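LPXTG cell wall surface protein (Streptococcus gordonii, PDB 4IGB) is a peptidoglycan-anchored surface protein, probably an adhesin, whose N-terminal region comprises two beta-rich domains. Local coordinates at residues Q50-N55 / P67-N72. Sequence-based numbering, arbitrary orientation.
Sequences QFHLSN and PGEMEN
Phe51 and Leu53 pair with Asn72 and Met70 as the antiparallel, hydrogen-bonded positions joining strand 48-54, an edge strand of its six-stranded sheet within this chain, to strand 69-76 in the N-terminal domain. Each pair exchanges two backbone bonds, such as Asn72 N to Phe51 O at 2.7 Å. Beyond the strand, Asn55 N donates to Gly68 O, while Asn55 OD1 turns back to take Gly68 N at 2.9 Å in its carbonyl plane.

On the face carrying His52, Ser54, Glu69 and Glu71, polar side chains run in a chain. The imidazole bridges two carboxylates: NE2 of His52 gives a straight bond to OE1 of Glu69 (2.8 Å, 167°), nearly in the ring plane and on the oxygen's anti lone pair, whereas ND1 reaches OE1 of Glu71 at 3.2 Å with a more bent geometry. The ring is almost coplanar with the Glu69 carboxylate, and Met70 O sits over one face of the imidazole. A bend at chi2 (-57°) curls Glu69 back toward His52, and Ser54 OG also lies against its OE1, though the separation is so short that the bond's details are doubtful; water 1 links OE2 of Glu69 to Asn55 OD1. At the far end, the extended Gln50 side chain brings NE2 to OE2 of Glu71 at 2.8 Å, with amide and carboxylate planes nearly perpendicular.

The opposite face is buried. Asn72 CB lies over the Phe51 ring in a CH-pi contact, 4.2 Å from its centroid, and touches Leu53 CD1 too; the side-chain ND2 of Asn72 is hydrogen-bonded to OE2 of Glu138, and His163 stacks on Phe51.

With both ring nitrogens donating to carboxylates, His52 is probably protonated, and its charge would then offset part of that of the two glutamates across this exposed side of the strand pair.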
loop_
_atom_site.group_PDB
_atom_site.type_symbol
_atom_site.label_atom_id
_atom_site.label_comp_id
_atom_site.label_asym_id
_atom_site.label_seq_id
_atom_site.Cartn_x
_atom_site.Cartn_y
_atom_site.Cartn_z
ATOM N N GLN C 50 -18.030 3.238 -20.620
ATOM C CA GLN C 50 -17.339 2.032 -20.199
ATOM C C GLN C 50 -17.607 0.871 -21.152
ATOM O O GLN C 50 -18.756 0.608 -21.500
ATOM C CB GLN C 50 -17.791 1.650 -18.791
ATOM C CG GLN C 50 -17.492 0.209 -18.430
ATOM C CD GLN C 50 -18.053 -0.173 -17.078
ATOM O OE1 GLN C 50 -18.679 0.643 -16.394
ATOM N NE2 GLN C 50 -17.830 -1.417 -16.683
ATOM N N PHE C 51 -16.556 0.171 -21.566
ATOM C CA PHE C 51 -16.725 -0.968 -22.463
ATOM C C PHE C 51 -15.596 -1.988 -22.349
ATOM O O PHE C 51 -14.480 -1.657 -21.952
ATOM C CB PHE C 51 -16.880 -0.503 -23.914
ATOM C CG PHE C 51 -15.738 0.336 -24.409
ATOM C CD1 PHE C 51 -14.648 -0.250 -25.025
ATOM C CD2 PHE C 51 -15.759 1.713 -24.264
ATOM C CE1 PHE C 51 -13.597 0.520 -25.484
ATOM C CE2 PHE C 51 -14.713 2.487 -24.720
ATOM C CZ PHE C 51 -13.630 1.891 -25.330
ATOM N N HIS C 52 -15.904 -3.232 -22.703
ATOM C CA HIS C 52 -14.935 -4.318 -22.651
ATOM C C HIS C 52 -14.184 -4.435 -23.972
ATOM O O HIS C 52 -14.670 -3.996 -25.013
ATOM C CB HIS C 52 -15.639 -5.639 -22.328
ATOM C CG HIS C 52 -14.704 -6.790 -22.129
ATOM N ND1 HIS C 52 -14.276 -7.194 -20.882
ATOM C CD2 HIS C 52 -14.117 -7.626 -23.016
ATOM C CE1 HIS C 52 -13.466 -8.229 -21.011
ATOM N NE2 HIS C 52 -13.352 -8.511 -22.296
ATOM N N LEU C 53 -12.996 -5.028 -23.922
ATOM C CA LEU C 53 -12.177 -5.199 -25.115
ATOM C C LEU C 53 -11.317 -6.452 -25.013
ATOM O O LEU C 53 -10.840 -6.801 -23.935
ATOM C CB LEU C 53 -11.283 -3.978 -25.333
ATOM C CG LEU C 53 -11.969 -2.671 -25.733
ATOM C CD1 LEU C 53 -11.065 -1.485 -25.436
ATOM C CD2 LEU C 53 -12.356 -2.697 -27.202
ATOM N N SER C 54 -11.117 -7.122 -26.143
ATOM C CA SER C 54 -10.280 -8.304 -26.181
ATOM C C SER C 54 -9.050 -8.045 -27.042
ATOM O O SER C 54 -9.172 -7.636 -28.193
ATOM C CB SER C 54 -11.053 -9.504 -26.731
ATOM O OG SER C 54 -12.050 -9.921 -25.816
ATOM N N ASN C 55 -7.872 -8.291 -26.477
ATOM C CA ASN C 55 -6.623 -8.115 -27.193
ATOM C C ASN C 55 -6.638 -6.794 -27.930
ATOM O O ASN C 55 -6.505 -6.766 -29.148
ATOM C CB ASN C 55 -6.422 -9.257 -28.189
ATOM C CG ASN C 55 -6.710 -10.611 -27.579
ATOM O OD1 ASN C 55 -6.165 -10.968 -26.530
ATOM N ND2 ASN C 55 -7.590 -11.367 -28.220
ATOM N N PRO C 67 -2.214 -8.970 -26.276
ATOM C CA PRO C 67 -3.061 -10.057 -25.767
ATOM C C PRO C 67 -3.604 -9.758 -24.371
ATOM O O PRO C 67 -2.879 -9.188 -23.556
ATOM C CB PRO C 67 -2.098 -11.252 -25.682
ATOM C CG PRO C 67 -0.834 -10.817 -26.339
ATOM C CD PRO C 67 -0.790 -9.331 -26.275
ATOM N N GLY C 68 -4.847 -10.160 -24.105
ATOM C CA GLY C 68 -5.454 -9.994 -22.801
ATOM C C GLY C 68 -6.801 -9.292 -22.851
ATOM O O GLY C 68 -7.042 -8.467 -23.715
ATOM N N GLU C 69 -7.681 -9.636 -21.917
ATOM C CA GLU C 69 -8.979 -8.986 -21.777
ATOM C C GLU C 69 -8.839 -7.689 -20.987
ATOM O O GLU C 69 -7.993 -7.590 -20.091
ATOM C CB GLU C 69 -9.965 -9.919 -21.062
ATOM C CG GLU C 69 -10.143 -11.266 -21.748
ATOM C CD GLU C 69 -10.591 -11.118 -23.190
ATOM O OE1 GLU C 69 -11.507 -10.307 -23.441
ATOM O OE2 GLU C 69 -10.023 -11.799 -24.075
ATOM N N MET C 70 -9.679 -6.711 -21.307
ATOM C CA MET C 70 -9.595 -5.387 -20.696
ATOM C C MET C 70 -10.973 -4.785 -20.483
ATOM O O MET C 70 -11.913 -5.083 -21.226
ATOM C CB MET C 70 -8.747 -4.441 -21.559
ATOM C CG MET C 70 -8.905 -2.966 -21.217
ATOM S SD MET C 70 -7.869 -1.852 -22.192
ATOM C CE MET C 70 -6.228 -2.297 -21.628
ATOM N N GLU C 71 -11.091 -3.953 -19.448
ATOM C CA GLU C 71 -12.283 -3.138 -19.246
ATOM C C GLU C 71 -11.858 -1.687 -19.321
ATOM O O GLU C 71 -11.025 -1.234 -18.536
ATOM C CB GLU C 71 -12.935 -3.432 -17.897
ATOM C CG GLU C 71 -14.308 -2.813 -17.754
ATOM C CD GLU C 71 -15.381 -3.534 -18.573
ATOM O OE1 GLU C 71 -15.086 -4.586 -19.180
ATOM O OE2 GLU C 71 -16.526 -3.043 -18.606
ATOM N N ASN C 72 -12.412 -0.961 -20.283
ATOM C CA ASN C 72 -11.902 0.357 -20.603
ATOM C C ASN C 72 -12.883 1.446 -20.245
ATOM O O ASN C 72 -14.093 1.263 -20.354
ATOM C CB ASN C 72 -11.538 0.453 -22.085
ATOM C CG ASN C 72 -10.649 1.631 -22.383
ATOM O OD1 ASN C 72 -10.840 2.318 -23.385
ATOM N ND2 ASN C 72 -9.655 1.863 -21.532
HETATM O O HOH W 1 -7.354 -12.241 -24.667
#